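Local coordinates for hypothetical protein BACOVA_04980 (Bacteroides ovatus, PDB 3UFI) that probably serves as a fimbrillin-like building block of surface pili and is thought to take part in cell adhesion, at residues T62-Q67 against G109-T114; V46-D51 against N58-Y63; N99-Y104 against G188-T193; E93-L98 against G144-S149; Y18-E23 against T31-A36. All coordinates share one frame; numbering follows the deposited sequence. Where two conformers were deposited one is given.

Contact 1: residues T62-Q67 against G109-T114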
# COMPACT_ATOMS: atom_id res chain seq x y z
N THR A 62 3.93 -26.06 -3.95
CA THR A 62 2.79 -25.85 -4.87
C THR A 62 2.06 -24.54 -4.58
O THR A 62 1.67 -23.82 -5.51
CB THR A 62 1.79 -27.03 -4.73
OG1 THR A 62 2.47 -28.26 -4.96
CG2 THR A 62 0.59 -26.94 -5.69
N TYR A 63 1.80 -24.28 -3.29
CA TYR A 63 1.00 -23.18 -2.81
C TYR A 63 1.85 -21.93 -2.59
O TYR A 63 2.13 -21.51 -1.46
CB TYR A 63 0.23 -23.61 -1.57
CG TYR A 63 -0.63 -24.84 -1.80
CD1 TYR A 63 -1.47 -24.94 -2.91
CD2 TYR A 63 -0.65 -25.88 -0.87
CE1 TYR A 63 -2.31 -26.04 -3.09
CE2 TYR A 63 -1.49 -26.99 -1.04
CZ TYR A 63 -2.32 -27.06 -2.15
OH TYR A 63 -3.16 -28.14 -2.32
N ILE A 64 2.25 -21.35 -3.72
CA ILE A 64 3.04 -20.14 -3.80
C ILE A 64 2.27 -19.12 -4.65
O ILE A 64 1.85 -19.47 -5.74
CB ILE A 64 4.44 -20.44 -4.40
CG1 ILE A 64 5.21 -21.46 -3.54
CG2 ILE A 64 5.25 -19.15 -4.62
CD1 ILE A 64 6.43 -22.10 -4.27
N ASN A 65 2.07 -17.88 -4.14
CA ASN A 65 1.41 -16.81 -4.90
C ASN A 65 0.07 -17.29 -5.52
O ASN A 65 -0.18 -17.12 -6.71
CB ASN A 65 2.37 -16.31 -6.01
CG ASN A 65 2.00 -15.00 -6.62
OD1 ASN A 65 1.67 -14.04 -5.92
ND2 ASN A 65 2.08 -14.90 -7.94
N ILE A 66 -0.79 -17.88 -4.70
CA ILE A 66 -2.10 -18.36 -5.15
C ILE A 66 -3.03 -17.17 -5.09
O ILE A 66 -3.12 -16.55 -4.04
CB ILE A 66 -2.60 -19.58 -4.31
CG1 ILE A 66 -1.58 -20.75 -4.32
CG2 ILE A 66 -4.01 -20.03 -4.76
CD1 ILE A 66 -1.15 -21.35 -5.72
N GLN A 67 -3.71 -16.85 -6.20
CA GLN A 67 -4.60 -15.69 -6.24
C GLN A 67 -5.95 -15.97 -5.57
O GLN A 67 -6.58 -16.98 -5.87
CB GLN A 67 -4.81 -15.20 -7.68
CG GLN A 67 -5.49 -13.81 -7.71
CD GLN A 67 -5.86 -13.33 -9.08
OE1 GLN A 67 -6.25 -12.20 -9.26
NE2 GLN A 67 -5.76 -14.18 -10.09
N GLY A 109 1.81 -20.63 -8.18
CA GLY A 109 2.92 -21.57 -8.01
C GLY A 109 4.30 -20.95 -8.14
O GLY A 109 5.30 -21.65 -7.98
N THR A 110 4.36 -19.64 -8.44
CA THR A 110 5.62 -18.91 -8.62
C THR A 110 5.57 -17.54 -7.99
O THR A 110 4.59 -16.81 -8.20
CB THR A 110 5.97 -18.68 -10.11
OG1 THR A 110 5.52 -19.73 -10.92
CG2 THR A 110 7.46 -18.42 -10.32
N LEU A 111 6.68 -17.12 -7.35
CA LEU A 111 6.76 -15.79 -6.74
C LEU A 111 6.80 -14.71 -7.84
O LEU A 111 7.47 -14.90 -8.85
CB LEU A 111 7.97 -15.67 -5.80
CG LEU A 111 7.93 -16.44 -4.46
CD1 LEU A 111 9.26 -16.37 -3.77
CD2 LEU A 111 6.85 -15.94 -3.52
N PRO A 112 6.06 -13.58 -7.68
CA PRO A 112 6.07 -12.54 -8.72
C PRO A 112 7.40 -11.78 -8.77
O PRO A 112 8.26 -11.99 -7.91
CB PRO A 112 4.93 -11.62 -8.29
CG PRO A 112 4.87 -11.76 -6.80
CD PRO A 112 5.19 -13.20 -6.54
N GLY A 113 7.58 -10.92 -9.78
CA GLY A 113 8.79 -10.13 -9.94
C GLY A 113 10.04 -10.97 -10.02
O GLY A 113 10.04 -12.02 -10.67
N THR A 114 11.13 -10.53 -9.36
CA THR A 114 12.39 -11.27 -9.37
C THR A 114 12.50 -11.96 -8.02
O THR A 114 12.87 -11.33 -7.03
CB THR A 114 13.59 -10.35 -9.69
OG1 THR A 114 13.32 -9.64 -10.89
CG2 THR A 114 14.90 -11.12 -9.86

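Contact 2: residues V46-D51 against N58-Y63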
# COMPACT_ATOMS: atom_id res chain seq x y z
N VAL A 46 -1.39 -15.61 -1.89
CA VAL A 46 -1.20 -16.39 -0.64
C VAL A 46 -0.14 -17.49 -0.86
O VAL A 46 -0.20 -18.26 -1.82
CB VAL A 46 -2.55 -16.97 -0.11
CG1 VAL A 46 -2.34 -17.82 1.16
CG2 VAL A 46 -3.56 -15.84 0.17
N THR A 47 0.87 -17.51 0.03
CA THR A 47 1.97 -18.45 -0.03
C THR A 47 2.06 -19.25 1.28
O THR A 47 2.05 -18.66 2.36
CB THR A 47 3.28 -17.69 -0.31
OG1 THR A 47 3.14 -16.96 -1.52
CG2 THR A 47 4.50 -18.60 -0.41
N VAL A 48 2.22 -20.58 1.16
CA VAL A 48 2.50 -21.48 2.28
C VAL A 48 4.01 -21.45 2.45
O VAL A 48 4.74 -21.95 1.59
CB VAL A 48 1.92 -22.90 2.09
CG1 VAL A 48 2.33 -23.80 3.26
CG2 VAL A 48 0.41 -22.84 1.95
N GLU A 49 4.46 -20.73 3.48
CA GLU A 49 5.87 -20.48 3.78
C GLU A 49 6.53 -21.70 4.40
O GLU A 49 7.53 -22.19 3.90
CB GLU A 49 6.02 -19.24 4.69
CG GLU A 49 7.40 -19.09 5.31
CD GLU A 49 7.67 -17.83 6.10
OE1 GLU A 49 7.33 -16.73 5.62
OE2 GLU A 49 8.30 -17.94 7.18
N ALA A 50 5.96 -22.18 5.51
CA ALA A 50 6.47 -23.29 6.29
C ALA A 50 5.36 -24.22 6.73
O ALA A 50 4.25 -23.79 7.01
CB ALA A 50 7.21 -22.77 7.52
N ASP A 51 5.71 -25.51 6.74
CA ASP A 51 4.97 -26.68 7.21
C ASP A 51 5.83 -27.18 8.36
O ASP A 51 6.94 -27.65 8.13
CB ASP A 51 4.82 -27.70 6.05
CG ASP A 51 4.09 -29.00 6.35
OD1 ASP A 51 4.01 -29.39 7.54
OD2 ASP A 51 3.60 -29.64 5.39
N ASN A 58 5.22 -30.80 -0.25
CA ASN A 58 4.68 -30.37 -1.54
C ASN A 58 3.86 -29.07 -1.41
O ASN A 58 3.76 -28.33 -2.39
CB ASN A 58 3.81 -31.47 -2.16
N ALA A 59 3.28 -28.78 -0.21
CA ALA A 59 2.51 -27.57 0.08
C ALA A 59 3.36 -26.31 -0.15
O ALA A 59 2.99 -25.46 -0.97
CB ALA A 59 1.98 -27.59 1.51
N VAL A 60 4.52 -26.22 0.54
CA VAL A 60 5.50 -25.12 0.47
C VAL A 60 5.99 -24.94 -1.00
O VAL A 60 6.34 -23.83 -1.38
CB VAL A 60 6.66 -25.38 1.50
CG1 VAL A 60 7.87 -24.46 1.27
CG2 VAL A 60 6.17 -25.24 2.94
N ASP A 61 5.91 -26.02 -1.84
CA ASP A 61 6.33 -26.00 -3.24
C ASP A 61 5.19 -25.68 -4.24
O ASP A 61 5.49 -25.12 -5.29
CB ASP A 61 6.96 -27.36 -3.63
CG ASP A 61 8.30 -27.66 -2.98
OD1 ASP A 61 9.11 -26.71 -2.80
OD2 ASP A 61 8.56 -28.85 -2.68
N THR A 62 3.93 -26.06 -3.95
CA THR A 62 2.79 -25.85 -4.87
C THR A 62 2.06 -24.54 -4.58
O THR A 62 1.67 -23.82 -5.51
CB THR A 62 1.79 -27.03 -4.73
OG1 THR A 62 2.47 -28.26 -4.96
CG2 THR A 62 0.59 -26.94 -5.69
N TYR A 63 1.80 -24.28 -3.29
CA TYR A 63 1.00 -23.18 -2.81
C TYR A 63 1.85 -21.93 -2.59
O TYR A 63 2.13 -21.51 -1.46
CB TYR A 63 0.23 -23.61 -1.57
CG TYR A 63 -0.63 -24.84 -1.80
CD1 TYR A 63 -1.47 -24.94 -2.91
CD2 TYR A 63 -0.65 -25.88 -0.87
CE1 TYR A 63 -2.31 -26.04 -3.09
CE2 TYR A 63 -1.49 -26.99 -1.04
CZ TYR A 63 -2.32 -27.06 -2.15
OH TYR A 63 -3.16 -28.14 -2.32
O HOH W 1 7.01 -21.38 -0.24

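Contact 3: residues N99-Y104 against G188-T193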
# COMPACT_ATOMS: atom_id res chain seq x y z
N ASN A 99 2.01 -16.46 4.22
CA ASN A 99 2.23 -15.05 3.91
C ASN A 99 1.22 -14.61 2.90
O ASN A 99 0.79 -15.44 2.09
CB ASN A 99 3.64 -14.79 3.31
CG ASN A 99 4.80 -15.23 4.14
OD1 ASN A 99 4.88 -14.97 5.34
ND2 ASN A 99 5.76 -15.85 3.48
N ALA A 100 0.86 -13.34 2.88
CA ALA A 100 -0.05 -12.85 1.87
C ALA A 100 0.31 -11.42 1.53
O ALA A 100 0.92 -10.73 2.33
CB ALA A 100 -1.50 -12.98 2.33
N TYR A 101 -0.03 -10.98 0.31
CA TYR A 101 0.26 -9.60 -0.09
C TYR A 101 -0.82 -9.12 -1.04
O TYR A 101 -1.51 -9.92 -1.64
CB TYR A 101 1.66 -9.49 -0.73
CG TYR A 101 1.67 -10.00 -2.16
CD1 TYR A 101 1.80 -11.37 -2.43
CD2 TYR A 101 1.44 -9.14 -3.23
CE1 TYR A 101 1.74 -11.85 -3.73
CE2 TYR A 101 1.37 -9.62 -4.54
CZ TYR A 101 1.52 -10.98 -4.78
OH TYR A 101 1.45 -11.46 -6.07
N TYR A 102 -0.93 -7.81 -1.16
CA TYR A 102 -1.83 -7.11 -2.07
C TYR A 102 -1.02 -6.00 -2.75
O TYR A 102 -0.17 -5.44 -2.07
CB TYR A 102 -3.03 -6.52 -1.27
CG TYR A 102 -3.82 -5.47 -2.03
CD1 TYR A 102 -3.40 -4.14 -2.08
CD2 TYR A 102 -4.97 -5.82 -2.76
CE1 TYR A 102 -4.07 -3.19 -2.84
CE2 TYR A 102 -5.65 -4.87 -3.52
CZ TYR A 102 -5.19 -3.56 -3.57
OH TYR A 102 -5.86 -2.62 -4.30
N PRO A 103 -1.27 -5.59 -4.01
CA PRO A 103 -2.18 -6.19 -5.01
C PRO A 103 -1.51 -7.38 -5.69
O PRO A 103 -0.33 -7.33 -6.07
CB PRO A 103 -2.43 -5.04 -6.01
CG PRO A 103 -1.39 -3.97 -5.73
CD PRO A 103 -0.51 -4.46 -4.59
N TYR A 104 -2.29 -8.45 -5.90
CA TYR A 104 -1.79 -9.63 -6.59
C TYR A 104 -1.20 -9.32 -7.96
O TYR A 104 -1.75 -8.53 -8.72
CB TYR A 104 -2.93 -10.65 -6.82
CG TYR A 104 -2.43 -11.95 -7.41
CD1 TYR A 104 -1.89 -12.94 -6.60
CD2 TYR A 104 -2.47 -12.19 -8.79
CE1 TYR A 104 -1.41 -14.14 -7.12
CE2 TYR A 104 -1.98 -13.38 -9.33
CZ TYR A 104 -1.49 -14.37 -8.48
OH TYR A 104 -1.00 -15.55 -8.93
N GLY A 188 11.68 1.90 -6.43
CA GLY A 188 11.85 1.03 -5.29
C GLY A 188 11.34 -0.37 -5.55
O GLY A 188 11.08 -0.75 -6.70
N SER A 189 11.23 -1.15 -4.48
CA SER A 189 10.80 -2.53 -4.60
C SER A 189 10.02 -2.98 -3.38
O SER A 189 10.20 -2.43 -2.28
CB SER A 189 12.00 -3.44 -4.83
OG SER A 189 12.86 -3.50 -3.70
N PHE A 190 9.12 -3.96 -3.59
CA PHE A 190 8.34 -4.59 -2.55
C PHE A 190 8.63 -6.07 -2.58
O PHE A 190 8.53 -6.71 -3.63
CB PHE A 190 6.85 -4.29 -2.70
CG PHE A 190 5.94 -5.11 -1.79
CD1 PHE A 190 5.92 -4.89 -0.42
CD2 PHE A 190 5.06 -6.04 -2.33
CE1 PHE A 190 5.05 -5.61 0.41
CE2 PHE A 190 4.18 -6.75 -1.50
CZ PHE A 190 4.17 -6.52 -0.14
N ASN A 191 9.01 -6.62 -1.43
CA ASN A 191 9.35 -8.03 -1.29
C ASN A 191 8.12 -8.76 -0.71
O ASN A 191 7.73 -8.47 0.41
CB ASN A 191 10.60 -8.15 -0.42
CG ASN A 191 11.17 -9.53 -0.36
OD1 ASN A 191 10.47 -10.52 -0.28
ND2 ASN A 191 12.48 -9.62 -0.36
N VAL A 192 7.50 -9.68 -1.48
CA VAL A 192 6.26 -10.36 -1.03
C VAL A 192 6.56 -11.47 0.01
O VAL A 192 5.64 -11.98 0.64
CB VAL A 192 5.40 -10.92 -2.20
CG1 VAL A 192 5.16 -9.85 -3.26
CG2 VAL A 192 6.02 -12.18 -2.82
N THR A 193 7.82 -11.85 0.15
CA THR A 193 8.25 -12.88 1.09
C THR A 193 8.44 -12.27 2.48
O THR A 193 8.08 -12.91 3.46
CB THR A 193 9.54 -13.52 0.55
OG1 THR A 193 9.20 -14.18 -0.66
CG2 THR A 193 10.16 -14.54 1.52

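Contact 4: residues E93-L98 against G144-S149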
# COMPACT_ATOMS: atom_id res chain seq x y z
N GLU A 93 -2.30 -32.38 11.02
CA GLU A 93 -2.74 -31.71 12.23
C GLU A 93 -1.68 -30.76 12.77
O GLU A 93 -1.83 -30.25 13.88
CB GLU A 93 -3.15 -32.75 13.31
CG GLU A 93 -4.07 -33.87 12.85
CD GLU A 93 -5.28 -33.55 11.97
OE1 GLU A 93 -6.00 -32.57 12.26
OE2 GLU A 93 -5.52 -34.32 11.01
N GLY A 94 -0.64 -30.51 11.99
CA GLY A 94 0.42 -29.59 12.38
C GLY A 94 0.10 -28.14 12.06
O GLY A 94 -0.99 -27.83 11.56
N GLU A 95 1.04 -27.25 12.37
CA GLU A 95 0.94 -25.81 12.14
C GLU A 95 1.66 -25.41 10.87
O GLU A 95 2.59 -26.09 10.44
CB GLU A 95 1.51 -25.02 13.31
CG GLU A 95 0.78 -25.29 14.62
CD GLU A 95 1.11 -24.34 15.76
OE1 GLU A 95 2.24 -23.81 15.80
OE2 GLU A 95 0.22 -24.14 16.62
N PHE A 96 1.22 -24.31 10.27
CA PHE A 96 1.80 -23.74 9.06
C PHE A 96 1.98 -22.26 9.23
O PHE A 96 1.28 -21.64 10.03
CB PHE A 96 0.90 -24.00 7.85
CG PHE A 96 0.65 -25.46 7.53
CD1 PHE A 96 -0.33 -26.18 8.22
CD2 PHE A 96 1.36 -26.10 6.52
CE1 PHE A 96 -0.55 -27.53 7.93
CE2 PHE A 96 1.12 -27.44 6.22
CZ PHE A 96 0.17 -28.15 6.93
N THR A 97 2.93 -21.71 8.48
CA THR A 97 3.16 -20.28 8.36
C THR A 97 2.75 -19.91 6.95
O THR A 97 3.18 -20.54 6.00
CB THR A 97 4.59 -19.87 8.69
OG1 THR A 97 4.88 -20.25 10.03
CG2 THR A 97 4.80 -18.36 8.53
N LEU A 98 1.89 -18.89 6.83
CA LEU A 98 1.43 -18.41 5.53
C LEU A 98 1.66 -16.93 5.42
O LEU A 98 1.52 -16.22 6.41
CB LEU A 98 -0.09 -18.69 5.33
CG LEU A 98 -0.51 -20.02 4.70
CD1 LEU A 98 -0.22 -21.21 5.63
CD2 LEU A 98 -2.00 -20.00 4.39
N GLY A 144 0.87 -20.42 13.04
CA GLY A 144 -0.04 -21.34 13.72
C GLY A 144 -1.29 -21.64 12.92
O GLY A 144 -2.33 -21.96 13.50
N VAL A 145 -1.20 -21.56 11.58
CA VAL A 145 -2.30 -21.84 10.66
C VAL A 145 -2.52 -23.35 10.67
O VAL A 145 -1.55 -24.12 10.68
CB VAL A 145 -2.01 -21.28 9.24
CG1 VAL A 145 -3.08 -21.68 8.22
CG2 VAL A 145 -1.82 -19.77 9.28
N ARG A 146 -3.80 -23.75 10.70
CA ARG A 146 -4.18 -25.15 10.73
C ARG A 146 -4.88 -25.55 9.44
O ARG A 146 -5.52 -24.72 8.80
CB ARG A 146 -5.07 -25.43 11.95
CG ARG A 146 -4.38 -25.21 13.31
CD ARG A 146 -3.34 -26.27 13.67
NE ARG A 146 -3.86 -27.64 13.64
CZ ARG A 146 -4.52 -28.22 14.64
NH1 ARG A 146 -4.79 -27.54 15.74
NH2 ARG A 146 -4.95 -29.47 14.53
N ALA A 147 -4.78 -26.82 9.08
CA ALA A 147 -5.42 -27.38 7.88
C ALA A 147 -6.94 -27.32 8.03
O ALA A 147 -7.43 -27.42 9.16
CB ALA A 147 -4.98 -28.83 7.69
N GLU A 148 -7.68 -27.15 6.90
CA GLU A 148 -9.16 -27.18 6.84
C GLU A 148 -9.81 -26.21 7.84
O GLU A 148 -10.85 -26.52 8.44
CB GLU A 148 -9.66 -28.62 7.11
CG GLU A 148 -8.93 -29.68 6.29
CD GLU A 148 -9.40 -31.09 6.51
OE1 GLU A 148 -8.96 -31.72 7.50
OE2 GLU A 148 -10.24 -31.56 5.71
N SER A 149 -9.17 -25.08 8.06
CA SER A 149 -9.65 -24.10 9.02
C SER A 149 -9.70 -22.71 8.41
O SER A 149 -8.96 -22.43 7.46
CB SER A 149 -8.73 -24.08 10.24
OG SER A 149 -8.64 -25.34 10.86
O HOH W 2 -3.35 -28.67 10.74
O HOH W 3 -2.87 -22.84 16.18
O HOH W 4 3.41 -21.59 12.79

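Contact 5: residues Y18-E23 against T31-A36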
# COMPACT_ATOMS: atom_id res chain seq x y z
N TYR A 18 -9.63 -14.92 5.16
CA TYR A 18 -10.12 -13.60 5.46
C TYR A 18 -8.94 -12.66 5.60
O TYR A 18 -7.81 -13.10 5.81
CB TYR A 18 -10.92 -13.58 6.77
CG TYR A 18 -12.18 -14.40 6.81
CD1 TYR A 18 -12.17 -15.72 7.26
CD2 TYR A 18 -13.42 -13.80 6.56
CE1 TYR A 18 -13.35 -16.43 7.45
CE2 TYR A 18 -14.62 -14.51 6.76
CZ TYR A 18 -14.57 -15.81 7.25
OH TYR A 18 -15.72 -16.53 7.46
N GLY A 19 -9.23 -11.36 5.55
CA GLY A 19 -8.22 -10.34 5.69
C GLY A 19 -8.71 -9.09 6.39
O GLY A 19 -9.80 -8.59 6.09
N ASN A 20 -7.89 -8.59 7.32
CA ASN A 20 -8.03 -7.29 7.98
C ASN A 20 -6.97 -6.38 7.44
O ASN A 20 -5.90 -6.86 7.06
CB ASN A 20 -7.85 -7.41 9.51
CG ASN A 20 -8.99 -7.93 10.29
OD1 ASN A 20 -10.13 -7.50 10.12
ND2 ASN A 20 -8.69 -8.78 11.26
N ILE A 21 -7.21 -5.08 7.41
CA ILE A 21 -6.17 -4.10 7.04
C ILE A 21 -5.99 -3.19 8.24
O ILE A 21 -6.99 -2.74 8.79
CB ILE A 21 -6.47 -3.31 5.74
CG1 ILE A 21 -6.69 -4.26 4.55
CG2 ILE A 21 -5.30 -2.34 5.44
CD1 ILE A 21 -7.29 -3.58 3.27
N ASN A 22 -4.74 -2.93 8.67
CA ASN A 22 -4.51 -2.00 9.79
C ASN A 22 -4.42 -0.60 9.27
O ASN A 22 -3.53 -0.28 8.48
CB ASN A 22 -3.25 -2.34 10.60
CG ASN A 22 -3.33 -3.67 11.28
OD1 ASN A 22 -4.41 -4.21 11.50
ND2 ASN A 22 -2.19 -4.23 11.62
N GLU A 23 -5.39 0.23 9.65
CA GLU A 23 -5.43 1.61 9.21
C GLU A 23 -6.34 2.45 10.08
O GLU A 23 -7.14 1.92 10.86
CB GLU A 23 -5.86 1.72 7.73
CG GLU A 23 -7.16 1.01 7.39
CD GLU A 23 -7.48 1.08 5.91
OE1 GLU A 23 -6.58 0.84 5.08
OE2 GLU A 23 -8.65 1.38 5.58
N THR A 31 -6.55 3.76 15.02
CA THR A 31 -5.91 2.75 14.19
C THR A 31 -6.50 1.39 14.60
O THR A 31 -6.38 0.98 15.76
CB THR A 31 -4.40 2.79 14.30
OG1 THR A 31 -3.98 4.14 14.11
CG2 THR A 31 -3.72 1.88 13.29
N ARG A 32 -7.15 0.72 13.64
CA ARG A 32 -7.82 -0.55 13.88
C ARG A 32 -7.53 -1.57 12.79
O ARG A 32 -7.14 -1.19 11.68
CB ARG A 32 -9.35 -0.31 13.89
CG ARG A 32 -9.85 0.69 14.94
CD ARG A 32 -11.36 0.82 14.89
NE ARG A 32 -12.01 -0.46 15.16
CZ ARG A 32 -12.30 -0.94 16.36
NH1 ARG A 32 -12.07 -0.20 17.45
NH2 ARG A 32 -12.85 -2.14 16.50
N ALA A 33 -7.75 -2.87 13.11
CA ALA A 33 -7.73 -3.96 12.13
C ALA A 33 -9.13 -3.91 11.57
O ALA A 33 -10.09 -4.00 12.34
CB ALA A 33 -7.41 -5.29 12.80
N VAL A 34 -9.27 -3.69 10.27
CA VAL A 34 -10.59 -3.56 9.68
C VAL A 34 -10.69 -4.39 8.39
O VAL A 34 -9.81 -4.36 7.52
CB VAL A 34 -11.01 -2.07 9.51
CG1 VAL A 34 -10.17 -1.33 8.45
CG2 VAL A 34 -12.50 -1.94 9.24
N GLY A 35 -11.75 -5.18 8.33
CA GLY A 35 -12.00 -6.05 7.20
C GLY A 35 -13.07 -5.54 6.27
O GLY A 35 -13.40 -6.21 5.30
N ALA A 36 -13.62 -4.35 6.55
CA ALA A 36 -14.70 -3.82 5.73
C ALA A 36 -14.23 -2.68 4.81
O ALA A 36 -15.06 -2.00 4.22
CB ALA A 36 -15.86 -3.37 6.63

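Contact 1: residues T62-Q67 against G109-T114
Asn65 and Pro112 cross obliquely, the amide carbon and OD1 lying against Pro112 CD, with Asn65 CG 3.7 Å from that atom. CG stands anti to the backbone N, and this chi1 of -164° carries it over toward Thr110 O and Pro112 CD. From there ND2 makes a weak hydrogen bond to Thr110 O at 3.2 Å. That nitrogen has further carbonyl partners in Gln105 and Ala107, while OD1 takes a hydrogen bond with Tyr101 OH; these partners on both atoms of the buried amide would probably fix its rotation. The Ile64 side chain makes the apolar part of the contact. Its CG2 branch meets Leu111 CD2 at 3.8 Å and also rests on the peptide between Thr110 and Leu111. On the backbone, Gly109 N donates to Ile64 O at 2.7 Å. Gly109 CA comes within 3.6 Å of Thr62 O in a CA-H...O contact. Glycine suits this point, since a CB at its backbone angles would be jammed against the carbonyl oxygen of the residue before. The arrangement is an example of a loop packed on the turn and bulge that lead into strand 66-72: Tyr63 centres an inverse gamma turn, and Asn65 and Ile66 together face Val46 in a G1 beta bulge at the start of that strand of the fimbrillin-like domain.

Contact 2: residues V46-D51 against N58-Y63
Val48 sets CG1 anti to its backbone N (chi1 176°) and CG2 anti to its carbonyl carbon, and the two methyls thereby serve different parts of the segment 58-63. CG2 lies 3.6 Å from Tyr63 CB, where the two side chains run side by side and point the same way. CG1 instead reaches the short helix, 4.1 Å from Val60 CG2 and at a similar separation from Ala59 CB. Val60 also applies both its methyls to the strand backbone, CG1 and CG2 each lying 3.5 Å from Glu49 O. An alanine in place of Val48 would probably open a gap between the strand and the helical turn, leaving Ala59 CB, Val60 CG2 and Tyr63 CB without the methyls they now touch. The polar framework is made by the main chain. Val48 N donates to Tyr63 O at 2.8 Å, a nearly straight bond (173° at the hydrogen). Val48 O receives a CA-H...O contact from Val60 CA at 3.4 Å, and a water donates both to it and to Val60 O, bridging strand and helix. Glu49 and Ala50 jointly face Thr97 in a classic beta bulge. The whole is a one-turn helix folded back on the strand it follows, within the connection joining the consecutive antiparallel strands 43-51 and 66-72.

Contact 3: residues N99-Y104 against G188-T193
Phe190 is the first residue of its segment to meet Tyr101. Its ring offers an edge: Tyr101 CB lies in the ring plane, 3.8 Å from Phe190 CE2, while the ring itself stacks with Phe137. Next, Asn191 shapes the chain from within, OD1 accepting from Thr193 N at 3.0 Å in an Asx turn. Val192 then makes the central contact. Its CG1 sits 3.6 Å from the centroid of the Tyr101 ring and only 10° off the ring normal, a CH-pi interaction, and Val192 CB adds a contact of 3.6 Å to Tyr101 CD1. Tyr101 holds CG between its backbone N and carbonyl carbon (chi1 77°), which sets that atom 3.7 Å from Val192 CG1. Its hydroxyl is hydrogen-bonded to Asn65 OD1 and to Gln105 N. An alanine in place of Tyr101 would probably leave Val192 CG1 without the face it rests on and Asn65 OD1 without its hydroxyl partner. Side-chain contacts carry this buried junction, an example of apolar packing of strand 95-102 of the large mixed sheet against strand 189-191, from a small three-stranded antiparallel sheet, and the Asx turn that follows it.

Contact 4: residues E93-L98 against G144-S149
Phe96 and Val145 form an antiparallel hydrogen-bonded pair, and because Gly144 and Val145 both face Phe96 the pairing contains a G1 beta bulge, with the glycine at positive phi. Both main-chain bonds of the pair are made: Phe96 N donates to Val145 O at 2.8 Å, and Val145 N donates to Phe96 O at 2.9 Å. Gly144 N also lies near Phe96 O, but at a poor angle, and is served instead by a water 2.8 Å away. Gly144 O accepts from a second water, which reaches Glu95 OE2 weakly. A third water bridges the two chains: it donates to Gly94 O at 2.6 Å and accepts from Ala147 N at 2.9 Å. In the conformer of Arg146 described, which is one of two, the same water also accepts from NE at the edge of the guanidinium. That conformer bends back so that Glu93 O lies over a face of the guanidinium, and its salt bridge from NH2 to Glu93 OE1 is long, at 4.0 Å, and doubtful. Beyond the bulge, Arg146 to Ser149 make a type II turn. On the Phe96 side of the sheet Leu98 crosses Val145 at about a right angle, with CD1 3.9 Å from Val145 CG1. Val145 O does double duty, for it also lies in the plane of the Phe96 ring at its edge, 3.4 Å from Phe96 CD1.

Contact 5: residues Y18-E23 against T31-A36
Gly19 makes the first contact through its carbonyl: Gly19 O lies 3.5 Å from Gly35 CA in a CA-H...O contact and takes a hydrogen bond from Trp38 NE1. Asn20 follows with CB 3.9 Å from Ala33 CB; its OD1 comes close to Gly35 N, yet the angle is too poor for a bond. At Ile21 the regular ladder begins, Ile21 N donating to Val34 O at 2.7 Å and Val34 N returning a bond to Ile21 O at 2.9 Å. This is a beta hairpin, strand 16-25 folding back as strand 30-34, with the segments 18-23 and 31-34 running 166° apart. Asn22 belongs to a non-hydrogen-bonded pair with Ala33. Its OD1 rests 3.4 Å from Ala33 CB, while ND2 is hydrogen-bonded to Asp154 OD2 of the parallel neighbour, strand 150-156. The methyl of Ala33 is thus bordered by both asparagines. Glu23 closes a second hydrogen-bonded pair: Glu23 N reaches Arg32 O at 3.0 Å, and Arg32 N donates to Glu23 O in a bond almost straight at 177°. Glu23 CG packs at 4.0 Å on Val34 CG1, in one of two conformers of that valine, and Glu23 OE1 is hydrogen-bonded to His157 NE2.

In the fold
Contacts 1 to 4 form a connected series around strands 43-51 and 95-102, neighbours in the mixed sheet. Contacts 1 and 2 have centres 9 Å apart, share Thr62 and Tyr63, and are joined by a hydrogen bond between Asn65 N and Thr47 OG1. Contact 1 also reaches contact 3, whose centre is 11 Å away, through Asn65 O and the hydroxyl of Tyr104. Contacts 2 and 4, also 11 Å apart, meet where Thr97 bonds with Glu49 and Ala50. Strand 95-102 runs through contacts 3 and 4, although their centres are 21 Å apart. Contact 5 belongs to the same sheet but stands apart, its nearest atoms about 7 Å from contacts 3 and 4.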